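Local coordinates for protein nucleotidyl transferase (Methanothermobacter thermautotrophicus, PDB 6PLJ) that probably transfers nucleotidyl groups, and may take part in building the pseudomurein cell wall of this archaeon, at residues Asp41-Glu44 against Glu48-His51; Leu55-Val60 against Leu227-His232; Ala27-Ala32 against Thr61-Thr66; Ile79-His84 against Leu114-Arg119; Arg168-Pro173 against Pro194-Met199. All blocks are in the same frame, centred on the assembly; numbering follows the deposited sequence. Where two conformers were deposited one is given.

Contact 1 (Asp41-Glu44 against Glu48-His51); sequences DMAE and EPVH. With NA (sodium ion), chain J.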
# COMPACT_ATOMS: atom_id res chain seq x y z
N ASP A 41 -1.93 -17.89 11.85
CA ASP A 41 -3.33 -17.83 12.27
C ASP A 41 -4.19 -18.87 11.56
O ASP A 41 -5.08 -19.49 12.17
CB ASP A 41 -3.95 -16.44 11.99
CG ASP A 41 -3.47 -15.34 12.91
OD1 ASP A 41 -2.79 -15.57 13.94
OD2 ASP A 41 -3.81 -14.17 12.60
N MET A 42 -3.98 -19.03 10.27
CA MET A 42 -4.70 -20.03 9.49
C MET A 42 -4.38 -21.43 9.98
O MET A 42 -5.30 -22.24 10.16
CB MET A 42 -4.39 -19.91 8.00
CG MET A 42 -4.97 -18.63 7.42
SD MET A 42 -4.82 -18.52 5.64
CE MET A 42 -6.11 -19.64 5.10
N ALA A 43 -3.10 -21.70 10.22
CA ALA A 43 -2.69 -23.02 10.73
C ALA A 43 -3.32 -23.31 12.10
O ALA A 43 -3.75 -24.45 12.35
CB ALA A 43 -1.18 -23.10 10.83
N GLU A 44 -3.42 -22.28 12.94
CA GLU A 44 -4.00 -22.40 14.29
C GLU A 44 -5.53 -22.58 14.29
O GLU A 44 -6.11 -22.97 15.31
CB GLU A 44 -3.58 -21.22 15.18
CG GLU A 44 -2.11 -21.31 15.60
CD GLU A 44 -1.50 -20.03 16.14
OE1 GLU A 44 -2.23 -19.15 16.65
OE2 GLU A 44 -0.26 -19.94 16.06
N GLU A 48 -5.38 -24.82 5.86
CA GLU A 48 -4.13 -24.78 5.10
C GLU A 48 -3.75 -23.31 4.91
O GLU A 48 -4.55 -22.54 4.39
CB GLU A 48 -4.28 -25.48 3.74
CG GLU A 48 -4.34 -27.01 3.86
CD GLU A 48 -3.12 -27.63 4.52
OE1 GLU A 48 -1.98 -27.15 4.30
OE2 GLU A 48 -3.29 -28.61 5.29
N PRO A 49 -2.53 -22.92 5.35
CA PRO A 49 -2.19 -21.51 5.18
C PRO A 49 -2.04 -21.11 3.72
O PRO A 49 -1.67 -21.91 2.86
CB PRO A 49 -0.85 -21.37 5.92
CG PRO A 49 -0.85 -22.50 6.88
CD PRO A 49 -1.51 -23.61 6.14
N VAL A 50 -2.42 -19.87 3.46
CA VAL A 50 -2.32 -19.26 2.14
C VAL A 50 -1.70 -17.89 2.43
O VAL A 50 -2.10 -17.23 3.38
CB VAL A 50 -3.72 -19.11 1.50
CG1 VAL A 50 -3.65 -18.32 0.20
CG2 VAL A 50 -4.37 -20.47 1.26
N HIS A 51 -0.70 -17.49 1.65
CA HIS A 51 -0.14 -16.16 1.75
C HIS A 51 -1.24 -15.12 1.54
O HIS A 51 -2.06 -15.25 0.64
CB HIS A 51 0.96 -15.99 0.71
CG HIS A 51 1.66 -14.67 0.77
ND1 HIS A 51 2.16 -14.12 1.93
CD2 HIS A 51 2.03 -13.82 -0.23
CE1 HIS A 51 2.75 -12.97 1.66
NE2 HIS A 51 2.69 -12.77 0.36
NA NA J . -6.09 -18.18 14.56
O HOH W 1 -4.27 -17.30 16.05
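Met42 and Ala43, on helix 36-44, lie against the loop residues Glu48, Pro49 and Val50, and most of the contact is apolar. Met42 CB rests 3.9 Å from Pro49 CA, while Ala43 CB meets the proline ring at CG, 4.0 Å away. Met42 CG is anti to the carbonyl carbon (chi1 -69°), and a bend at chi3 then turns the methyl CE along the loop, to 3.4 Å from Glu48 O and close to Val50 CG2. One polar touch joins the two pieces: the Val50 N-H reaches Met42 SD at 3.5 Å, a weak hydrogen bond to sulfur. With an alanine at Met42, the Val50 N-H would probably lose this sulfur partner and a gap would open beside Val50 CG2.

Electrostatic contacts gather on another side of the helix. Asp41 O binds a sodium ion at 2.9 Å, and a water 2.5 Å from the ion donates to both Asp41 OD1 and Glu44 OE1. Asp41 is held further by Arg37 through OD1 and by Tyr223 N and His222 ND1 through OD2. The whole is a loop folding back against the helix it follows, near the surface, in the long connection between strand 25-31 and helix 62-72 of the MobA-like nucleotidyltransferase fold.

Contact 2 (Leu55-Val60 against Leu227-His232); sequences LPLNGV and LRIRDH. With EDO (1,2-ethanediol), chain E.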
# COMPACT_ATOMS: atom_id res chain seq x y z
N LEU A 55 -5.13 -14.79 -1.00
CA LEU A 55 -6.45 -15.14 -0.49
C LEU A 55 -7.53 -14.59 -1.40
O LEU A 55 -7.36 -13.55 -2.03
CB LEU A 55 -6.64 -14.61 0.93
CG LEU A 55 -5.94 -15.41 2.03
CD1 LEU A 55 -5.94 -14.59 3.30
CD2 LEU A 55 -6.61 -16.76 2.23
N PRO A 56 -8.67 -15.30 -1.49
CA PRO A 56 -9.69 -14.88 -2.42
C PRO A 56 -10.46 -13.69 -1.92
O PRO A 56 -10.80 -13.61 -0.73
CB PRO A 56 -10.63 -16.09 -2.48
CG PRO A 56 -10.45 -16.75 -1.18
CD PRO A 56 -9.00 -16.58 -0.84
N LEU A 57 -10.76 -12.80 -2.85
CA LEU A 57 -11.50 -11.61 -2.57
C LEU A 57 -12.12 -11.09 -3.86
O LEU A 57 -11.39 -10.90 -4.84
CB LEU A 57 -10.54 -10.57 -2.00
CG LEU A 57 -11.13 -9.51 -1.11
CD1 LEU A 57 -11.65 -10.12 0.19
CD2 LEU A 57 -10.06 -8.45 -0.85
N ASN A 58 -13.44 -10.91 -3.87
CA ASN A 58 -14.15 -10.29 -4.99
C ASN A 58 -13.96 -11.09 -6.30
O ASN A 58 -13.81 -10.50 -7.38
CB ASN A 58 -13.66 -8.83 -5.13
CG ASN A 58 -14.74 -7.88 -5.63
OD1 ASN A 58 -15.93 -8.05 -5.35
ND2 ASN A 58 -14.33 -6.83 -6.33
N GLY A 59 -13.96 -12.42 -6.21
CA GLY A 59 -13.69 -13.29 -7.37
C GLY A 59 -12.24 -13.30 -7.87
O GLY A 59 -11.92 -13.98 -8.84
N VAL A 60 -11.35 -12.59 -7.19
CA VAL A 60 -9.94 -12.53 -7.56
C VAL A 60 -9.13 -12.79 -6.29
O VAL A 60 -9.60 -13.52 -5.42
CB VAL A 60 -9.59 -11.20 -8.28
CG1 VAL A 60 -10.29 -11.13 -9.63
CG2 VAL A 60 -9.93 -9.99 -7.42
N LEU A 227 -10.78 -11.62 7.27
CA LEU A 227 -12.19 -11.98 7.39
C LEU A 227 -13.05 -10.73 7.49
O LEU A 227 -14.13 -10.68 6.91
CB LEU A 227 -12.44 -12.90 8.57
CG LEU A 227 -11.74 -14.26 8.48
CD1 LEU A 227 -11.97 -15.02 9.78
CD2 LEU A 227 -12.21 -15.05 7.29
N ARG A 228 -12.55 -9.73 8.20
CA ARG A 228 -13.22 -8.44 8.32
C ARG A 228 -13.38 -7.77 6.95
O ARG A 228 -14.44 -7.27 6.60
CB ARG A 228 -12.46 -7.55 9.28
CG ARG A 228 -13.08 -6.19 9.49
CD ARG A 228 -12.24 -5.33 10.40
NE ARG A 228 -12.80 -3.99 10.45
CZ ARG A 228 -12.27 -2.95 11.09
NH1 ARG A 228 -11.11 -3.07 11.74
NH2 ARG A 228 -12.89 -1.78 11.05
N ILE A 229 -12.32 -7.76 6.16
CA ILE A 229 -12.36 -7.21 4.82
C ILE A 229 -13.30 -8.01 3.93
O ILE A 229 -14.11 -7.45 3.20
CB ILE A 229 -10.95 -7.13 4.20
CG1 ILE A 229 -10.14 -6.06 4.93
CG2 ILE A 229 -11.03 -6.86 2.71
CD1 ILE A 229 -8.64 -6.18 4.73
N ARG A 230 -13.20 -9.33 4.01
CA ARG A 230 -14.05 -10.19 3.17
C ARG A 230 -15.53 -9.91 3.49
O ARG A 230 -16.30 -9.86 2.60
CB ARG A 230 -13.69 -11.67 3.37
CG ARG A 230 -14.56 -12.65 2.59
CD ARG A 230 -14.17 -14.10 2.88
NE ARG A 230 -14.82 -14.59 4.08
CZ ARG A 230 -14.61 -15.77 4.65
NH1 ARG A 230 -15.27 -16.09 5.75
NH2 ARG A 230 -13.73 -16.62 4.15
N ASP A 231 -15.85 -9.77 4.77
CA ASP A 231 -17.24 -9.48 5.16
C ASP A 231 -17.74 -8.16 4.57
O ASP A 231 -18.90 -8.06 4.14
CB ASP A 231 -17.39 -9.46 6.68
CG ASP A 231 -17.30 -10.85 7.31
OD1 ASP A 231 -17.36 -11.87 6.59
OD2 ASP A 231 -17.14 -10.90 8.54
N HIS A 232 -16.87 -7.16 4.53
CA HIS A 232 -17.21 -5.88 3.90
C HIS A 232 -17.48 -6.04 2.40
O HIS A 232 -18.46 -5.49 1.89
CB HIS A 232 -16.07 -4.89 4.13
CG HIS A 232 -16.09 -3.70 3.24
ND1 HIS A 232 -17.05 -2.72 3.31
CD2 HIS A 232 -15.22 -3.30 2.28
CE1 HIS A 232 -16.78 -1.78 2.43
NE2 HIS A 232 -15.68 -2.11 1.78
C1 EDO E . -15.76 -13.84 10.57
O1 EDO E . -16.50 -13.35 9.45
C2 EDO E . -15.28 -12.65 11.39
O2 EDO E . -15.29 -11.48 10.57
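Leu57 is the knuckle that presses on helix 223-236, and both of its methyl groups are used. CD2 meets Ile229 CG2 at 4.0 Å, the two side chains crossing at about a right angle, and CD1 sits 3.8 Å from Arg230 CA, hard against the helix backbone. Leu57 CG lies opposite its backbone N (chi1 -155°), which carries the forked end over to the helix. Behind it the chain makes a type I' turn from Leu57 to Val60, closed by Leu57 N to Val60 O and Val60 N to Leu57 O, both 2.9 Å, so the leucine is offered from a tight two-residue hairpin turn with Asn58 and Gly59 at its tip.

Beyond its CB, 4.1 Å from Leu57 CD1, the partly exposed Arg230 side chain leaves the contact on the looser, solvent side. Its chain bends at chi3 (85°), and one guanidinium face comes to lie over Leu227 CD2, with the methyl set toward the rim. Farther round the helix Asp231 OD2 accepts from both hydroxyls of an ethanediol, O1 at 2.7 Å and O2 at 2.8 Å, a molecule probably taken from the crystallisation liquor. A leucine in place of Asp231 would probably leave both hydroxyls without their acceptor and strip a negative charge from this side of the helix.

The hairpin is wedged between two helices: Leu57 also packs on Val62 and Ala65 of helix 62-72, and on Tyr226 and Phe233 of helix 223-236, where Pro56 O is hydrogen-bonded to Tyr226 OH.

Contact 3 (Ala27-Ala32 against Thr61-Thr66); sequences AVVAAA and TVIEAT. With EDO (1,2-ethanediol), chain F.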
# COMPACT_ATOMS: atom_id res chain seq x y z
N ALA A 27 1.67 4.89 -9.41
CA ALA A 27 1.44 4.12 -8.20
C ALA A 27 2.55 3.12 -8.01
O ALA A 27 3.09 2.58 -8.98
CB ALA A 27 0.11 3.43 -8.22
N VAL A 28 2.90 2.88 -6.76
CA VAL A 28 3.82 1.83 -6.38
C VAL A 28 3.08 1.00 -5.34
O VAL A 28 2.72 1.52 -4.27
CB VAL A 28 5.13 2.39 -5.82
CG1 VAL A 28 5.98 1.27 -5.21
CG2 VAL A 28 5.90 3.12 -6.91
N VAL A 29 2.83 -0.26 -5.67
CA VAL A 29 2.18 -1.19 -4.76
C VAL A 29 3.25 -2.11 -4.19
O VAL A 29 3.92 -2.83 -4.94
CB VAL A 29 1.08 -2.00 -5.47
CG1 VAL A 29 0.43 -3.00 -4.51
CG2 VAL A 29 0.04 -1.05 -6.07
N ALA A 30 3.40 -2.07 -2.88
CA ALA A 30 4.35 -2.95 -2.20
C ALA A 30 3.68 -4.29 -1.96
O ALA A 30 2.74 -4.39 -1.18
CB ALA A 30 4.81 -2.33 -0.90
N ALA A 31 4.16 -5.32 -2.65
CA ALA A 31 3.53 -6.64 -2.64
C ALA A 31 4.60 -7.71 -2.43
O ALA A 31 4.49 -8.81 -2.98
CB ALA A 31 2.76 -6.85 -3.93
N ALA A 32 5.62 -7.38 -1.66
CA ALA A 32 6.85 -8.20 -1.59
C ALA A 32 7.14 -8.84 -0.25
O ALA A 32 8.08 -9.62 -0.16
CB ALA A 32 8.05 -7.36 -2.00
N THR A 61 -7.91 -12.27 -6.20
CA THR A 61 -7.10 -12.35 -4.99
C THR A 61 -7.00 -10.97 -4.34
O THR A 61 -7.29 -9.94 -4.94
CB THR A 61 -5.68 -12.77 -5.35
OG1 THR A 61 -5.17 -11.86 -6.32
CG2 THR A 61 -5.64 -14.19 -5.92
N VAL A 62 -6.54 -10.98 -3.09
CA VAL A 62 -6.27 -9.75 -2.36
C VAL A 62 -5.42 -8.81 -3.21
O VAL A 62 -5.73 -7.63 -3.32
CB VAL A 62 -5.59 -10.08 -1.00
CG1 VAL A 62 -4.90 -8.86 -0.37
CG2 VAL A 62 -6.62 -10.64 -0.04
N ILE A 63 -4.31 -9.31 -3.76
CA ILE A 63 -3.41 -8.42 -4.49
C ILE A 63 -4.08 -7.85 -5.74
O ILE A 63 -3.91 -6.66 -6.04
CB ILE A 63 -2.04 -9.06 -4.79
CG1 ILE A 63 -1.08 -8.02 -5.40
CG2 ILE A 63 -2.14 -10.28 -5.71
CD1 ILE A 63 -0.82 -6.82 -4.51
N GLU A 64 -4.86 -8.66 -6.44
CA GLU A 64 -5.60 -8.16 -7.60
C GLU A 64 -6.59 -7.08 -7.17
O GLU A 64 -6.77 -6.09 -7.88
CB GLU A 64 -6.33 -9.29 -8.33
CG GLU A 64 -5.43 -10.19 -9.13
CD GLU A 64 -6.11 -11.48 -9.55
OE1 GLU A 64 -6.68 -11.51 -10.68
OE2 GLU A 64 -6.06 -12.45 -8.78
N ALA A 65 -7.24 -7.27 -6.03
CA ALA A 65 -8.17 -6.26 -5.51
C ALA A 65 -7.47 -4.93 -5.24
O ALA A 65 -7.97 -3.87 -5.62
CB ALA A 65 -8.87 -6.76 -4.27
N THR A 66 -6.31 -4.99 -4.60
CA THR A 66 -5.55 -3.77 -4.33
C THR A 66 -5.16 -3.06 -5.61
O THR A 66 -5.34 -1.86 -5.73
CB THR A 66 -4.30 -4.08 -3.52
OG1 THR A 66 -4.70 -4.63 -2.26
CG2 THR A 66 -3.46 -2.84 -3.29
C1 EDO F . 5.98 -4.97 0.77
O1 EDO F . 6.83 -5.22 -0.16
C2 EDO F . 4.79 -5.71 0.70
O2 EDO F . 3.93 -5.04 1.56
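Glu64 OE2 is gripped twice by Thr61: OG1 donates to it at 2.7 Å, meeting the lone pair that faces away from the other carboxylate oxygen, and Thr61 N adds a weak bond at 3.2 Å. In return Thr61 OG1 accepts from Glu64 N, with an N-H...O angle of 161°, which completes a capping box at the start of helix 62-72.

From that capped end residues 62-66 run nearly antiparallel to 27-31, at 166°, with the axes of these short pieces 10.4 Å apart at closest. The helix belongs to the crossover that leads from strand 25-31 to its parallel neighbour 77-82 in the Rossmann-like sheet of the MobA-like fold.

Ile63 CD1 is the main bridge, 3.6 Å from Ala31 CB and 4.0 Å from Val29 CG1; its CG1 lies opposite the backbone N (chi1 -173°), which sends the chain toward the strand. One turn on, Thr66 offers its methyl CG2 to Val29 CG1 at 4.1 Å, while its OG1 is hydrogen-bonded to Gly131 O. Just past the strand, on the side turned from the helix, Ala32 N donates to an ethanediol O1 at 2.9 Å, and Ser113 OG also bonds this molecule.

Contact 4 (Ile79-His84 against Leu114-Arg119); sequences IVVTGH and LLRGVR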
# COMPACT_ATOMS: atom_id res chain seq x y z
N ILE A 79 3.19 0.40 -10.75
CA ILE A 79 4.34 -0.46 -10.50
C ILE A 79 3.96 -1.36 -9.34
O ILE A 79 3.37 -0.89 -8.37
CB ILE A 79 5.59 0.38 -10.12
CG1 ILE A 79 6.20 1.05 -11.36
CG2 ILE A 79 6.68 -0.49 -9.50
CD1 ILE A 79 5.31 1.93 -12.16
N VAL A 80 4.27 -2.64 -9.44
CA VAL A 80 4.06 -3.55 -8.32
C VAL A 80 5.40 -4.16 -7.97
O VAL A 80 6.08 -4.69 -8.85
CB VAL A 80 3.06 -4.66 -8.64
CG1 VAL A 80 2.89 -5.57 -7.43
CG2 VAL A 80 1.72 -4.08 -9.05
N VAL A 81 5.77 -4.07 -6.70
CA VAL A 81 7.04 -4.60 -6.22
C VAL A 81 6.76 -5.95 -5.60
O VAL A 81 5.96 -6.04 -4.67
CB VAL A 81 7.70 -3.66 -5.21
CG1 VAL A 81 9.07 -4.18 -4.81
CG2 VAL A 81 7.82 -2.26 -5.80
N THR A 82 7.46 -6.97 -6.10
CA THR A 82 7.25 -8.33 -5.64
C THR A 82 8.53 -8.86 -5.00
O THR A 82 9.60 -8.26 -5.10
CB THR A 82 6.80 -9.24 -6.80
OG1 THR A 82 7.81 -9.24 -7.83
CG2 THR A 82 5.47 -8.76 -7.39
N GLY A 83 8.41 -9.97 -4.29
CA GLY A 83 9.57 -10.57 -3.63
C GLY A 83 9.17 -11.90 -3.04
O GLY A 83 9.32 -12.94 -3.67
N HIS A 84 8.60 -11.85 -1.85
CA HIS A 84 8.11 -13.05 -1.22
C HIS A 84 7.03 -13.72 -2.05
O HIS A 84 6.02 -13.09 -2.39
CB HIS A 84 7.56 -12.78 0.17
CG HIS A 84 7.22 -14.03 0.88
ND1 HIS A 84 8.18 -14.97 1.20
CD2 HIS A 84 6.04 -14.54 1.30
CE1 HIS A 84 7.60 -16.00 1.79
NE2 HIS A 84 6.31 -15.75 1.88
N LEU A 114 9.31 -0.08 -1.33
CA LEU A 114 8.78 1.15 -1.91
C LEU A 114 9.86 1.86 -2.72
O LEU A 114 9.58 2.34 -3.81
CB LEU A 114 8.18 2.08 -0.87
CG LEU A 114 6.91 1.58 -0.22
CD1 LEU A 114 6.49 2.56 0.86
CD2 LEU A 114 5.80 1.42 -1.25
N LEU A 115 11.08 1.91 -2.20
CA LEU A 115 12.16 2.57 -2.93
C LEU A 115 12.43 1.91 -4.28
O LEU A 115 12.62 2.59 -5.29
CB LEU A 115 13.44 2.58 -2.10
CG LEU A 115 14.65 3.23 -2.73
CD1 LEU A 115 14.39 4.69 -3.09
CD2 LEU A 115 15.81 3.13 -1.75
N ARG A 116 12.43 0.60 -4.29
CA ARG A 116 12.65 -0.12 -5.56
C ARG A 116 11.55 0.26 -6.57
O ARG A 116 11.82 0.36 -7.69
CB ARG A 116 12.62 -1.63 -5.30
CG ARG A 116 12.76 -2.44 -6.57
CD ARG A 116 14.18 -2.43 -7.08
NE ARG A 116 14.51 -3.66 -7.79
CZ ARG A 116 14.45 -3.87 -9.09
NH1 ARG A 116 14.08 -2.92 -9.93
NH2 ARG A 116 14.78 -5.06 -9.57
N GLY A 117 10.32 0.34 -6.10
CA GLY A 117 9.19 0.74 -6.94
C GLY A 117 9.31 2.17 -7.44
O GLY A 117 9.06 2.46 -8.62
N VAL A 118 9.68 3.08 -6.53
CA VAL A 118 9.85 4.48 -6.90
C VAL A 118 10.96 4.60 -7.95
O VAL A 118 10.82 5.35 -8.91
CB VAL A 118 10.10 5.39 -5.67
CG1 VAL A 118 10.38 6.81 -6.09
CG2 VAL A 118 8.92 5.38 -4.73
N ARG A 119 12.04 3.82 -7.79
CA ARG A 119 13.11 3.78 -8.81
C ARG A 119 12.63 3.40 -10.21
O ARG A 119 13.17 3.89 -11.21
CB ARG A 119 14.23 2.82 -8.36
CG ARG A 119 15.19 3.41 -7.35
CD ARG A 119 16.29 2.43 -6.97
NE ARG A 119 16.98 1.91 -8.15
CZ ARG A 119 17.16 0.62 -8.47
NH1 ARG A 119 16.73 -0.38 -7.69
NH2 ARG A 119 17.82 0.32 -9.60
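Strand 79-82 and helix 114-119 run at 141° to each other with their axes only 8.0 Å apart, and Val81 and Gly117 stand at the crossing with CA atoms 5.8 Å from each other. The helix can come this low because Gly117 meets the strand with its bare backbone. Val81 CG2 presses on Gly117 CA at 3.5 Å, tighter than a normal carbon-carbon contact, and lies 3.6 Å from Gly117 N. Val81 puts this branch opposite its carbonyl carbon, with CG1 opposite the backbone N (chi1 -175°); its two branches divide between neighbouring helix residues, CG2 on Gly117 and CG1, more loosely, on Arg116 CB at 4.4 Å.

Two residues earlier on the strand, Ile79 comes up from the same face. Its CG2 rests 3.8 Å from Gly117 CA and close to Gly117 O, and methyls of two beta-branched residues thereby converge on one alpha carbon. A CB modelled on Gly117 would fall 2.9 Å from Val81 CG2, a clash.

Val81 also packs on Val28 of strand 25-31 and Val101 of strand 99-102, which places the crossing over the middle of three parallel strands. No hydrogen bond or ion pair spans the two segments, so the helix is seated here by shape and van der Waals contact, with the close fit resting on the missing side chain at Gly117.

Contact 5 (Arg168-Pro173 against Pro194-Met199); sequences RGIGMP and PLLWMM. With EDO (1,2-ethanediol), chain B.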
# COMPACT_ATOMS: atom_id res chain seq x y z
N ARG A 168 0.12 8.88 14.52
CA ARG A 168 -0.53 7.80 15.25
C ARG A 168 -1.48 7.02 14.34
O ARG A 168 -2.36 7.60 13.73
CB ARG A 168 -1.31 8.36 16.44
CG ARG A 168 -0.38 8.86 17.52
CD ARG A 168 -1.16 9.28 18.76
NE ARG A 168 -2.08 10.38 18.51
CZ ARG A 168 -1.77 11.68 18.52
NH1 ARG A 168 -0.54 12.10 18.80
NH2 ARG A 168 -2.72 12.57 18.26
N GLY A 169 -1.30 5.71 14.27
CA GLY A 169 -2.24 4.82 13.63
C GLY A 169 -2.33 4.98 12.12
O GLY A 169 -3.34 4.59 11.52
N ILE A 170 -1.30 5.57 11.52
CA ILE A 170 -1.28 5.73 10.06
C ILE A 170 -0.02 5.16 9.42
O ILE A 170 0.98 4.87 10.10
CB ILE A 170 -1.49 7.20 9.63
CG1 ILE A 170 -0.35 8.10 10.11
CG2 ILE A 170 -2.85 7.68 10.10
CD1 ILE A 170 -0.51 9.55 9.68
N GLY A 171 -0.07 4.97 8.11
CA GLY A 171 1.05 4.40 7.40
C GLY A 171 0.88 4.46 5.92
O GLY A 171 1.60 5.18 5.24
N MET A 172 -0.09 3.68 5.44
CA MET A 172 -0.42 3.57 4.02
C MET A 172 -1.93 3.63 3.81
O MET A 172 -2.71 3.42 4.75
CB MET A 172 0.07 2.24 3.47
CG MET A 172 1.54 1.97 3.70
SD MET A 172 2.47 3.02 2.58
CE MET A 172 2.59 1.89 1.20
N PRO A 173 -2.36 3.94 2.59
CA PRO A 173 -1.61 4.47 1.44
C PRO A 173 -1.21 5.93 1.69
O PRO A 173 -1.80 6.62 2.52
CB PRO A 173 -2.62 4.39 0.31
CG PRO A 173 -3.93 4.51 0.99
CD PRO A 173 -3.79 3.77 2.26
N PRO A 194 7.72 4.94 11.31
CA PRO A 194 8.86 5.74 11.79
C PRO A 194 9.33 6.84 10.82
O PRO A 194 9.68 7.94 11.26
CB PRO A 194 9.95 4.69 12.03
CG PRO A 194 9.21 3.44 12.30
CD PRO A 194 7.99 3.50 11.42
N LEU A 195 9.29 6.57 9.51
CA LEU A 195 9.59 7.61 8.52
C LEU A 195 8.63 8.79 8.54
O LEU A 195 9.03 9.91 8.29
CB LEU A 195 9.63 7.06 7.08
CG LEU A 195 10.90 6.41 6.57
CD1 LEU A 195 10.72 6.07 5.09
CD2 LEU A 195 12.12 7.30 6.77
N LEU A 196 7.34 8.54 8.79
CA LEU A 196 6.37 9.62 8.83
C LEU A 196 6.64 10.54 10.04
O LEU A 196 6.56 11.77 9.92
CB LEU A 196 4.96 9.05 8.89
CG LEU A 196 4.53 8.24 7.66
CD1 LEU A 196 3.24 7.49 7.96
CD2 LEU A 196 4.36 9.14 6.45
N TRP A 197 6.99 9.94 11.17
CA TRP A 197 7.39 10.70 12.36
C TRP A 197 8.66 11.51 12.10
O TRP A 197 8.76 12.65 12.54
CB TRP A 197 7.61 9.76 13.55
CG TRP A 197 6.36 9.22 14.16
CD1 TRP A 197 5.90 7.94 14.09
CD2 TRP A 197 5.44 9.94 14.99
NE1 TRP A 197 4.74 7.82 14.81
CE2 TRP A 197 4.44 9.02 15.38
CE3 TRP A 197 5.36 11.26 15.45
CZ2 TRP A 197 3.37 9.39 16.21
CZ3 TRP A 197 4.29 11.63 16.27
CH2 TRP A 197 3.31 10.69 16.63
N MET A 198 9.62 10.92 11.39
CA MET A 198 10.83 11.63 10.94
C MET A 198 10.49 12.84 10.09
O MET A 198 10.99 13.94 10.34
CB MET A 198 11.71 10.70 10.11
CG MET A 198 12.71 9.87 10.90
SD MET A 198 14.00 9.27 9.80
CE MET A 198 14.28 10.74 8.82
N MET A 199 9.63 12.64 9.09
CA MET A 199 9.14 13.73 8.24
C MET A 199 8.51 14.87 9.03
O MET A 199 8.80 16.04 8.77
CB MET A 199 8.11 13.20 7.23
CG MET A 199 8.71 12.37 6.11
SD MET A 199 7.39 11.66 5.09
CE MET A 199 8.39 10.55 4.11
C1 EDO B . -2.64 1.40 7.50
O1 EDO B . -1.23 1.54 7.23
C2 EDO B . -2.95 2.03 8.84
O2 EDO B . -2.26 1.29 9.86
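Trp197 brings CZ2 of its indole against the backbone of Arg168 and the root of that side chain, not against the charged end. CZ2 comes within 3.7 Å of Arg168 N, approached obliquely, and within 4.0 Å of Arg168 CG, while the guanidinium plane is turned 49° from the indole plane. Arg168 N has its hydrogen-bond partner elsewhere, in Asn166 OD1, so the contact with the ring is one of packing.

Deeper in, Leu196 takes over. With CG set opposite its carbonyl carbon (chi1 -63°) it sends CD1 straight at the loop, to 3.8 Å from Gly171 CA and 4.2 Å from Ile170 CG1. Gly171 turns its backbone to that methyl on one side; on another, a CB here would run into O1 of a bound ethanediol, 3.0 Å away. That same O1 accepts from Met172 N at 3.0 Å, with an N-H...O angle of 160°. The loop then leaves through a cis peptide bond before Pro173.

Asn193 helps to pin both sides, bonding Ile170 O through ND2 and, weakly, Trp197 NE1 through OD1. The loop thus runs from strand 162-163 into strand 174-177 against helix 192-201, which also lies on strand 152-157: Ile155 packs against both Leu196 and Ile170, and Val153 against Met199, which reaches Leu180 and Tyr184 of helix 178-184 as well.

How the contacts relate
Along the chain, contact 1 is nested within the loop that contact 3 closes, and contacts 4 and 5 lie within the long loop of contact 2, whose segments alternate with those of contact 3. Contacts 3 and 4 are the nearest pair, about 10 Å between centres, and join directly through neighbouring parallel strands 25-31 and 77-82. Contact 2 meets contact 3 where Leu55 O faces Val62 N, and meets contact 1 through Leu55. Contacts 1 and 4 touch where the His51 and His84 rings meet edge-to-face. Contact 5 lies across the chain's centre from contact 2, about 26 Å between centres. Contact 2 is tied to the sheet through helix 62-72, whereas contacts 3 and 4 lie on it.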